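Long-range contacts in tRNA (adenine-N(1)-)-methyltransferase (Thermus thermophilus, PDB 2PWY), which catalyses the S-adenosyl-L-methionine-dependent methylation of N1 of adenosine 58 in tRNA and is required for growth at extreme temperatures: residues H32-V37 / L55-S60; V100-T105 / G122-Y127; L110-A115 / R139-F144. All blocks are in the same frame, centred on the assembly; numbering follows the deposited sequence.

Overall arrangement
Following the chain from its N terminus, contact 1 comes first: it closes a loop that runs through helix 39-45 and strand 50-52 and ties the loop 32-37 to the start of strand 58-62 and the residues just before it in the small N-terminal domain. It is complete before either other contact opens, and its centre lies about 41 Å from that of contact 2. In the catalytic domain contacts 2 and 3 cross, their segments alternating along the chain. Contact 2 pairs strands 99-103 and 123-128 around helix 109-118; contact 3 packs that helix against helix 131-144. They touch where Glu102 OE1 meets Thr111 OG1 at 2.7 Å, and both reach the bound S-adenosyl-L-homocysteine.

Contact 1: H32-V37 / L55-S60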
loop_
_atom_site.group_PDB
_atom_site.type_symbol
_atom_site.label_atom_id
_atom_site.label_comp_id
_atom_site.label_asym_id
_atom_site.label_seq_id
_atom_site.Cartn_x
_atom_site.Cartn_y
_atom_site.Cartn_z
ATOM N N HIS A 32 -27.813 16.052 22.196
ATOM C CA HIS A 32 -27.706 15.639 20.801
ATOM C C HIS A 32 -28.847 16.271 20.018
ATOM O O HIS A 32 -29.949 16.426 20.554
ATOM C CB HIS A 32 -27.764 14.111 20.699
ATOM C CG HIS A 32 -27.432 13.584 19.342
ATOM N ND1 HIS A 32 -28.381 13.435 18.352
ATOM C CD2 HIS A 32 -26.261 13.170 18.808
ATOM C CE1 HIS A 32 -27.805 12.951 17.266
ATOM N NE2 HIS A 32 -26.520 12.777 17.518
ATOM N N HIS A 33 -28.588 16.615 18.757
ATOM C CA HIS A 33 -29.538 17.417 17.968
ATOM C C HIS A 33 -30.928 16.790 17.750
ATOM O O HIS A 33 -31.926 17.509 17.608
ATOM C CB HIS A 33 -28.914 17.923 16.655
ATOM C CG HIS A 33 -28.802 16.884 15.580
ATOM N ND1 HIS A 33 -27.846 15.889 15.597
ATOM C CD2 HIS A 33 -29.506 16.709 14.435
ATOM C CE1 HIS A 33 -27.978 15.136 14.518
ATOM N NE2 HIS A 33 -28.978 15.612 13.796
ATOM N N LYS A 34 -30.999 15.465 17.738
ATOM C CA LYS A 34 -32.298 14.799 17.600
ATOM C C LYS A 34 -32.844 14.256 18.923
ATOM O O LYS A 34 -33.685 13.360 18.940
ATOM C CB LYS A 34 -32.257 13.724 16.511
ATOM C CG LYS A 34 -32.338 14.289 15.085
ATOM C CD LYS A 34 -32.890 13.253 14.116
ATOM C CE LYS A 34 -32.444 13.492 12.680
ATOM N NZ LYS A 34 -33.133 14.653 12.049
ATOM N N GLY A 35 -32.385 14.824 20.034
ATOM C CA GLY A 35 -32.935 14.453 21.330
ATOM C C GLY A 35 -31.873 14.154 22.363
ATOM O O GLY A 35 -30.978 13.324 22.135
ATOM N N SER A 36 -31.970 14.849 23.495
ATOM C CA SER A 36 -31.097 14.596 24.636
ATOM C C SER A 36 -31.548 13.351 25.393
ATOM O O SER A 36 -32.737 13.017 25.411
ATOM C CB SER A 36 -31.065 15.807 25.564
ATOM O OG SER A 36 -30.434 16.900 24.917
ATOM N N VAL A 37 -30.588 12.662 26.008
ATOM C CA VAL A 37 -30.852 11.390 26.672
ATOM C C VAL A 37 -30.202 11.406 28.052
ATOM O O VAL A 37 -29.003 11.669 28.151
ATOM C CB VAL A 37 -30.287 10.192 25.845
ATOM C CG1 VAL A 37 -30.553 8.867 26.552
ATOM C CG2 VAL A 37 -30.887 10.165 24.437
ATOM N N LEU A 55 -37.169 11.593 15.207
ATOM C CA LEU A 55 -37.032 11.578 13.745
ATOM C C LEU A 55 -36.171 10.427 13.214
ATOM O O LEU A 55 -35.289 10.632 12.366
ATOM C CB LEU A 55 -36.524 12.940 13.257
ATOM C CG LEU A 55 -37.430 14.121 13.644
ATOM C CD1 LEU A 55 -36.764 15.450 13.339
ATOM C CD2 LEU A 55 -38.789 14.024 12.954
ATOM N N GLY A 56 -36.426 9.221 13.727
ATOM C CA GLY A 56 -35.703 8.019 13.306
ATOM C C GLY A 56 -34.296 7.846 13.860
ATOM O O GLY A 56 -33.626 6.842 13.566
ATOM N N GLU A 57 -33.836 8.814 14.656
ATOM C CA GLU A 57 -32.514 8.735 15.275
ATOM C C GLU A 57 -32.465 7.626 16.320
ATOM O O GLU A 57 -33.457 7.325 16.989
ATOM C CB GLU A 57 -32.104 10.079 15.882
ATOM C CG GLU A 57 -30.702 10.148 16.499
ATOM C CD GLU A 57 -29.586 9.910 15.494
ATOM O OE1 GLU A 57 -28.966 10.902 15.042
ATOM O OE2 GLU A 57 -29.326 8.736 15.159
ATOM N N GLU A 58 -31.283 7.028 16.441
ATOM C CA GLU A 58 -31.045 5.951 17.364
ATOM C C GLU A 58 -29.580 6.027 17.767
ATOM O O GLU A 58 -28.688 6.070 16.911
ATOM C CB GLU A 58 -31.364 4.619 16.689
ATOM C CG GLU A 58 -31.265 3.413 17.591
ATOM C CD GLU A 58 -31.926 2.205 16.975
ATOM O OE1 GLU A 58 -31.245 1.438 16.257
ATOM O OE2 GLU A 58 -33.138 2.033 17.211
ATOM N N LEU A 59 -29.347 6.074 19.072
ATOM C CA LEU A 59 -27.998 6.075 19.615
ATOM C C LEU A 59 -27.639 4.662 20.037
ATOM O O LEU A 59 -28.274 4.095 20.932
ATOM C CB LEU A 59 -27.903 7.023 20.819
ATOM C CG LEU A 59 -28.322 8.472 20.530
ATOM C CD1 LEU A 59 -28.375 9.280 21.810
ATOM C CD2 LEU A 59 -27.385 9.132 19.505
ATOM N N SER A 60 -26.622 4.087 19.404
ATOM C CA SER A 60 -26.188 2.757 19.808
ATOM C C SER A 60 -25.191 2.941 20.937
ATOM O O SER A 60 -24.343 3.838 20.885
ATOM C CB SER A 60 -25.567 1.991 18.650
ATOM O OG SER A 60 -24.477 2.707 18.122
#
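The imidazole of His32 carries one face against Leu59, whose CD2 lies 4.2 Å from the ring centroid and only 9° off the ring normal, a CH-pi contact over the middle of the ring. Glu57 comes at the same ring obliquely: its OE1 stands 3.2 Å from His32 CE1, and the carboxylate plane is turned 80° from that of the imidazole. With CG anti to the backbone N (chi1 -177°) and a bend at chi2, the Glu57 chain folds its carboxylate back toward the turn. Glu57 OE2 accepts Glu58 N at 2.9 Å through its anti lone pair, and Arg15 N as well, so two backbone donors hold the carboxylate; NE2 of His32 is hydrogen-bonded to Asp14. The methylenes of Lys34 cross those of Glu57 at about a right angle, CB to CB 3.7 Å, and Lys34 CD rests on Leu55 CB at the same distance. At the other end Val37 CG2 and Leu59 CD1 meet tip to tip, 3.7 Å apart. Residues His32 to Gly35 form a type I turn, closed by Gly35 N to His32 O at 3.0 Å. The turn lies in the loop that links strands 29-30 and 37-38; that loop sits against the start of strand 58-62, which runs antiparallel between strands 10-13 and 50-52 in the N-terminal domain, thought to help recognise tRNA.

Contact 2: V100-T105 / G122-Y127; sequences VLEAGT and GLVESY. With SAH (S-adenosyl-L-homocysteine), chain E.
Leu101 turns its CD1 methyl back across the neighbouring strand, into the angle between the Glu125 backbone and the Tyr127 ring: the methyl lies 3.5 Å from Glu125 O and 3.8 Å from Tyr127 CE2. The ring, its CG anti to the carbonyl carbon, crosses Leu101 obliquely, while Ala103 CB fits against Tyr127 CB. Beyond Tyr127, His153 of strand 150-154 stacks on the ring. On the face that holds Val100, Val124 and Ser126, the two valines lie side by side and point the same way, CG1 of Val100 against CG2 of Val124; Val100 CG1 takes the crowded position between N and the carbonyl carbon (chi1 60°).

These are adjacent parallel strands of the class I methyltransferase sheet, joined by a beta-alpha-beta crossover through helix 109-118. Their backbones bond in parallel register, as in Val100 N to Leu123 O at 2.8 Å, where the donor lies nearly along the C=O axis.

Near the C-terminal end of strand 99-103, Ser126 OG sits in a notch between Glu102 and Thr105. Ser126 OG donates to Glu102 OE1, met from above the carboxylate plane, and accepts from Thr105 OG1, each at 2.7 Å. An alanine at Ser126 would remove both bonds and would probably let the Thr105 side chain and the Glu102 carboxylate shift relative to each other. Glu102 OE1 has a second hydrogen bond, to the crossover helix. Thr105 N binds Tyr127 O at 2.9 Å, with the donor above the carbonyl plane. Gly104, preceded by a cis peptide bond, brings its CA to 3.3 Å from O4' of S-adenosyl-L-homocysteine; a CB here would collide with that oxygen.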
loop_
_atom_site.group_PDB
_atom_site.type_symbol
_atom_site.label_atom_id
_atom_site.label_comp_id
_atom_site.label_asym_id
_atom_site.label_seq_id
_atom_site.Cartn_x
_atom_site.Cartn_y
_atom_site.Cartn_z
ATOM N N VAL A 100 8.496 -2.694 31.050
ATOM C CA VAL A 100 8.751 -1.901 29.851
ATOM C C VAL A 100 8.938 -0.427 30.198
ATOM O O VAL A 100 8.173 0.137 30.978
ATOM C CB VAL A 100 7.639 -2.112 28.778
ATOM C CG1 VAL A 100 6.243 -1.711 29.304
ATOM C CG2 VAL A 100 7.978 -1.371 27.485
ATOM N N LEU A 101 9.965 0.171 29.602
ATOM C CA LEU A 101 10.267 1.586 29.789
ATOM C C LEU A 101 9.611 2.371 28.658
ATOM O O LEU A 101 9.706 1.979 27.490
ATOM C CB LEU A 101 11.781 1.792 29.753
ATOM C CG LEU A 101 12.324 3.187 30.068
ATOM C CD1 LEU A 101 12.043 3.595 31.515
ATOM C CD2 LEU A 101 13.846 3.212 29.746
ATOM N N GLU A 102 8.965 3.485 29.006
ATOM C CA GLU A 102 8.293 4.316 28.015
ATOM C C GLU A 102 8.615 5.791 28.167
ATOM O O GLU A 102 8.623 6.316 29.278
ATOM C CB GLU A 102 6.760 4.161 28.106
ATOM C CG GLU A 102 6.023 5.050 27.095
ATOM C CD GLU A 102 4.504 5.139 27.298
ATOM O OE1 GLU A 102 4.019 5.110 28.454
ATOM O OE2 GLU A 102 3.791 5.246 26.272
ATOM N N ALA A 103 8.853 6.461 27.043
ATOM C CA ALA A 103 8.820 7.933 27.005
ATOM C C ALA A 103 8.463 8.395 25.584
ATOM O O ALA A 103 8.849 7.733 24.622
ATOM C CB ALA A 103 10.174 8.516 27.441
ATOM N N GLY A 104 7.701 9.490 25.434
ATOM C CA GLY A 104 7.054 10.201 26.548
ATOM C C GLY A 104 5.627 9.714 26.766
ATOM O O GLY A 104 4.971 9.280 25.814
ATOM N N THR A 105 5.141 9.767 28.009
ATOM C CA THR A 105 3.768 9.325 28.306
ATOM C C THR A 105 2.753 9.968 27.353
ATOM O O THR A 105 1.828 9.301 26.874
ATOM C CB THR A 105 3.378 9.588 29.785
ATOM O OG1 THR A 105 4.484 9.251 30.633
ATOM C CG2 THR A 105 2.170 8.748 30.189
ATOM N N GLY A 122 3.207 -7.170 35.663
ATOM C CA GLY A 122 4.221 -6.435 34.916
ATOM C C GLY A 122 4.322 -4.985 35.354
ATOM O O GLY A 122 3.731 -4.578 36.369
ATOM N N LEU A 123 5.077 -4.201 34.595
ATOM C CA LEU A 123 5.278 -2.798 34.921
ATOM C C LEU A 123 5.503 -1.983 33.666
ATOM O O LEU A 123 6.293 -2.369 32.801
ATOM C CB LEU A 123 6.492 -2.642 35.850
ATOM C CG LEU A 123 6.951 -1.202 36.127
ATOM C CD1 LEU A 123 5.950 -0.459 37.029
ATOM C CD2 LEU A 123 8.358 -1.167 36.706
ATOM N N VAL A 124 4.808 -0.852 33.582
ATOM C CA VAL A 124 5.116 0.179 32.593
ATOM C C VAL A 124 5.744 1.333 33.394
ATOM O O VAL A 124 5.101 1.941 34.248
ATOM C CB VAL A 124 3.836 0.661 31.829
ATOM C CG1 VAL A 124 4.198 1.729 30.764
ATOM C CG2 VAL A 124 3.093 -0.517 31.191
ATOM N N GLU A 125 7.025 1.590 33.144
ATOM C CA GLU A 125 7.751 2.676 33.787
ATOM C C GLU A 125 7.751 3.827 32.794
ATOM O O GLU A 125 8.533 3.822 31.850
ATOM C CB GLU A 125 9.183 2.212 34.026
ATOM C CG GLU A 125 9.968 3.051 34.991
ATOM C CD GLU A 125 9.840 2.509 36.390
ATOM O OE1 GLU A 125 10.598 1.584 36.743
ATOM O OE2 GLU A 125 8.959 2.993 37.114
ATOM N N SER A 126 6.879 4.809 33.000
ATOM C CA SER A 126 6.618 5.807 31.972
ATOM C C SER A 126 7.094 7.198 32.369
ATOM O O SER A 126 6.828 7.651 33.487
ATOM C CB SER A 126 5.115 5.829 31.651
ATOM O OG SER A 126 4.854 6.591 30.488
ATOM N N TYR A 127 7.793 7.873 31.458
ATOM C CA TYR A 127 8.357 9.210 31.741
ATOM C C TYR A 127 7.744 10.263 30.856
ATOM O O TYR A 127 7.569 10.047 29.660
ATOM C CB TYR A 127 9.888 9.221 31.544
ATOM C CG TYR A 127 10.577 8.505 32.667
ATOM C CD1 TYR A 127 11.192 9.212 33.692
ATOM C CD2 TYR A 127 10.562 7.110 32.738
ATOM C CE1 TYR A 127 11.806 8.544 34.755
ATOM C CE2 TYR A 127 11.163 6.443 33.794
ATOM C CZ TYR A 127 11.772 7.165 34.797
ATOM O OH TYR A 127 12.359 6.496 35.846
HETATM N N SAH E . 2.726 7.826 22.773
HETATM C CA SAH E . 2.007 8.955 23.451
HETATM C CB SAH E . 2.269 10.276 22.738
HETATM C CG SAH E . 3.679 10.810 23.000
HETATM S SD SAH E . 3.829 12.494 22.346
HETATM C C SAH E . 0.526 8.629 23.491
HETATM O O SAH E . 0.098 7.624 22.903
HETATM O OXT SAH E . -0.257 9.347 24.123
HETATM C "C5'" SAH E . 5.543 12.750 22.875
HETATM C "C4'" SAH E . 5.638 13.149 24.352
HETATM O "O4'" SAH E . 6.965 12.949 24.794
HETATM C "C3'" SAH E . 5.308 14.616 24.657
HETATM O "O3'" SAH E . 4.322 14.643 25.685
HETATM C "C2'" SAH E . 6.633 15.221 25.123
HETATM O "O2'" SAH E . 6.492 16.168 26.157
HETATM C "C1'" SAH E . 7.349 14.010 25.665
HETATM N N9 SAH E . 8.820 13.994 25.620
HETATM C C8 SAH E . 9.616 14.324 24.560
HETATM N N7 SAH E . 10.896 14.080 24.923
HETATM C C5 SAH E . 10.927 13.558 26.168
HETATM C C6 SAH E . 11.969 13.134 27.001
HETATM N N6 SAH E . 13.248 13.187 26.598
HETATM N N1 SAH E . 11.640 12.644 28.259
HETATM C C2 SAH E . 10.334 12.587 28.681
HETATM N N3 SAH E . 9.318 13.020 27.852
HETATM C C4 SAH E . 9.614 13.493 26.618
#

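Contact 3: L110-A115 / R139-F144; sequences LTLFLA and RNVRAF. With SAH (S-adenosyl-L-homocysteine), chain E.
Two helices of the Rossmann-like methyltransferase domain meet here: helix 109-118, whose N-terminal end faces the cofactor site, and helix 131-144. Over the short segments their axes approach to 10.1 Å and run at 43° to one another, and no hydrogen bond joins residues 110-115 to residues 139-144. Leu112 carries most of the contact. Its CG lies anti to the carbonyl carbon (chi1 -75°), which sends the branched end across to the second helix, where Leu112 CD2 touches both CA and CG1 of Val141, each at 4.0 Å. Leu112 CD2 also approaches the Phe144 ring obliquely, 4.2 Å from Phe144 CD2. Between Val141 and Phe144 it therefore lies against backbone, branched side chain and ring at once. Its neighbour Thr111 adds CG2, 4.2 Å from Val141 CG2.

Helix 109-118 is the crossover helix that follows the glycine-rich loop after strand 99-103, as is usual in class I methyltransferases, and its first turn meets the amino acid end of the ligand. Leu110 N gives a nearly straight hydrogen bond to SAH O, 2.9 Å long with an angle of 161° at the hydrogen. The helix N-terminus would probably favour a carboxylate at this point. Leu110 CB also packs against SAH N, 3.7 Å away.

Asn140 ND2 is bonded to Lys74 O and Ser107 O, while Leu66 of helix 66-72 packs on both Leu112 and Phe144.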
loop_
_atom_site.group_PDB
_atom_site.type_symbol
_atom_site.label_atom_id
_atom_site.label_comp_id
_atom_site.label_asym_id
_atom_site.label_seq_id
_atom_site.Cartn_x
_atom_site.Cartn_y
_atom_site.Cartn_z
ATOM N N LEU A 110 -0.364 5.002 24.006
ATOM C CA LEU A 110 0.572 3.870 23.975
ATOM C C LEU A 110 0.692 3.239 25.374
ATOM O O LEU A 110 0.768 2.018 25.506
ATOM C CB LEU A 110 1.936 4.313 23.427
ATOM C CG LEU A 110 2.988 3.202 23.299
ATOM C CD1 LEU A 110 2.453 2.018 22.506
ATOM C CD2 LEU A 110 4.329 3.738 22.735
ATOM N N THR A 111 0.674 4.075 26.415
ATOM C CA THR A 111 0.723 3.585 27.796
ATOM C C THR A 111 -0.322 2.497 28.043
ATOM O O THR A 111 -0.018 1.462 28.639
ATOM C CB THR A 111 0.531 4.717 28.826
ATOM O OG1 THR A 111 1.412 5.805 28.504
ATOM C CG2 THR A 111 0.837 4.188 30.237
ATOM N N LEU A 112 -1.546 2.730 27.570
ATOM C CA LEU A 112 -2.616 1.756 27.748
ATOM C C LEU A 112 -2.337 0.429 27.041
ATOM O O LEU A 112 -2.563 -0.643 27.619
ATOM C CB LEU A 112 -3.951 2.367 27.308
ATOM C CG LEU A 112 -4.538 3.377 28.310
ATOM C CD1 LEU A 112 -5.610 4.215 27.630
ATOM C CD2 LEU A 112 -5.100 2.669 29.582
ATOM N N PHE A 113 -1.815 0.499 25.816
ATOM C CA PHE A 113 -1.443 -0.707 25.067
ATOM C C PHE A 113 -0.348 -1.482 25.810
ATOM O O PHE A 113 -0.431 -2.710 25.992
ATOM C CB PHE A 113 -0.985 -0.347 23.648
ATOM C CG PHE A 113 -2.123 -0.242 22.671
ATOM C CD1 PHE A 113 -2.893 0.915 22.601
ATOM C CD2 PHE A 113 -2.441 -1.325 21.844
ATOM C CE1 PHE A 113 -3.982 1.008 21.697
ATOM C CE2 PHE A 113 -3.515 -1.243 20.942
ATOM C CZ PHE A 113 -4.283 -0.084 20.872
ATOM N N LEU A 114 0.667 -0.754 26.265
ATOM C CA LEU A 114 1.773 -1.355 27.029
ATOM C C LEU A 114 1.286 -2.017 28.332
ATOM O O LEU A 114 1.714 -3.127 28.695
ATOM C CB LEU A 114 2.847 -0.292 27.334
ATOM C CG LEU A 114 3.560 0.375 26.137
ATOM C CD1 LEU A 114 4.509 1.462 26.664
ATOM C CD2 LEU A 114 4.290 -0.632 25.254
ATOM N N ALA A 115 0.371 -1.336 29.018
ATOM C CA ALA A 115 -0.159 -1.802 30.303
ATOM C C ALA A 115 -0.980 -3.090 30.165
ATOM O O ALA A 115 -0.870 -3.978 30.995
ATOM C CB ALA A 115 -0.979 -0.687 30.970
ATOM N N ARG A 139 -5.048 11.062 33.727
ATOM C CA ARG A 139 -6.522 11.011 33.688
ATOM C C ARG A 139 -7.006 10.008 32.647
ATOM O O ARG A 139 -7.911 9.200 32.916
ATOM C CB ARG A 139 -7.140 12.394 33.418
ATOM C CG ARG A 139 -7.165 13.318 34.643
ATOM C CD ARG A 139 -8.011 14.587 34.410
ATOM N NE ARG A 139 -7.380 15.513 33.470
ATOM C CZ ARG A 139 -6.467 16.428 33.794
ATOM N NH1 ARG A 139 -6.057 16.565 35.051
ATOM N NH2 ARG A 139 -5.955 17.204 32.847
ATOM N N ASN A 140 -6.399 10.059 31.461
ATOM C CA ASN A 140 -6.815 9.190 30.359
ATOM C C ASN A 140 -6.649 7.715 30.716
ATOM O O ASN A 140 -7.548 6.905 30.468
ATOM C CB ASN A 140 -6.039 9.525 29.084
ATOM C CG ASN A 140 -6.523 10.807 28.416
ATOM O OD1 ASN A 140 -7.592 11.337 28.738
ATOM N ND2 ASN A 140 -5.741 11.303 27.472
ATOM N N VAL A 141 -5.506 7.382 31.321
ATOM C CA VAL A 141 -5.208 6.004 31.712
ATOM C C VAL A 141 -6.173 5.550 32.812
ATOM O O VAL A 141 -6.775 4.478 32.736
ATOM C CB VAL A 141 -3.737 5.863 32.179
ATOM C CG1 VAL A 141 -3.463 4.473 32.772
ATOM C CG2 VAL A 141 -2.796 6.152 31.005
ATOM N N ARG A 142 -6.324 6.387 33.831
ATOM C CA ARG A 142 -7.093 5.980 34.996
ATOM C C ARG A 142 -8.586 5.829 34.689
ATOM O O ARG A 142 -9.262 4.989 35.292
ATOM C CB ARG A 142 -6.796 6.903 36.179
ATOM C CG ARG A 142 -5.369 6.662 36.684
ATOM C CD ARG A 142 -4.744 7.843 37.421
ATOM N NE ARG A 142 -3.383 7.494 37.839
ATOM C CZ ARG A 142 -2.550 8.305 38.483
ATOM N NH1 ARG A 142 -2.916 9.542 38.801
ATOM N NH2 ARG A 142 -1.337 7.872 38.811
ATOM N N ALA A 143 -9.075 6.596 33.712
ATOM C CA ALA A 143 -10.486 6.566 33.316
ATOM C C ALA A 143 -10.867 5.271 32.603
ATOM O O ALA A 143 -12.055 4.928 32.508
ATOM C CB ALA A 143 -10.814 7.770 32.429
ATOM N N PHE A 144 -9.857 4.554 32.104
ATOM C CA PHE A 144 -10.077 3.379 31.261
ATOM C C PHE A 144 -9.538 2.090 31.881
ATOM O O PHE A 144 -10.023 0.999 31.566
ATOM C CB PHE A 144 -9.387 3.603 29.914
ATOM C CG PHE A 144 -9.819 2.651 28.839
ATOM C CD1 PHE A 144 -11.024 2.848 28.162
ATOM C CD2 PHE A 144 -9.021 1.570 28.482
ATOM C CE1 PHE A 144 -11.427 1.973 27.142
ATOM C CE2 PHE A 144 -9.427 0.691 27.476
ATOM C CZ PHE A 144 -10.628 0.903 26.801
HETATM N N SAH E . 2.726 7.826 22.773
HETATM C CA SAH E . 2.007 8.955 23.451
HETATM C CB SAH E . 2.269 10.276 22.738
HETATM C CG SAH E . 3.679 10.810 23.000
HETATM S SD SAH E . 3.829 12.494 22.346
HETATM C C SAH E . 0.526 8.629 23.491
HETATM O O SAH E . 0.098 7.624 22.903
HETATM O OXT SAH E . -0.257 9.347 24.123
HETATM C "C5'" SAH E . 5.543 12.750 22.875
HETATM C "C4'" SAH E . 5.638 13.149 24.352
HETATM O "O4'" SAH E . 6.965 12.949 24.794
HETATM C "C3'" SAH E . 5.308 14.616 24.657
HETATM O "O3'" SAH E . 4.322 14.643 25.685
HETATM C "C2'" SAH E . 6.633 15.221 25.123
HETATM O "O2'" SAH E . 6.492 16.168 26.157
HETATM C "C1'" SAH E . 7.349 14.010 25.665
HETATM N N9 SAH E . 8.820 13.994 25.620
HETATM C C8 SAH E . 9.616 14.324 24.560
HETATM N N7 SAH E . 10.896 14.080 24.923
HETATM C C5 SAH E . 10.927 13.558 26.168
HETATM C C6 SAH E . 11.969 13.134 27.001
HETATM N N6 SAH E . 13.248 13.187 26.598
HETATM N N1 SAH E . 11.640 12.644 28.259
HETATM C C2 SAH E . 10.334 12.587 28.681
HETATM N N3 SAH E . 9.318 13.020 27.852
HETATM C C4 SAH E . 9.614 13.493 26.618
#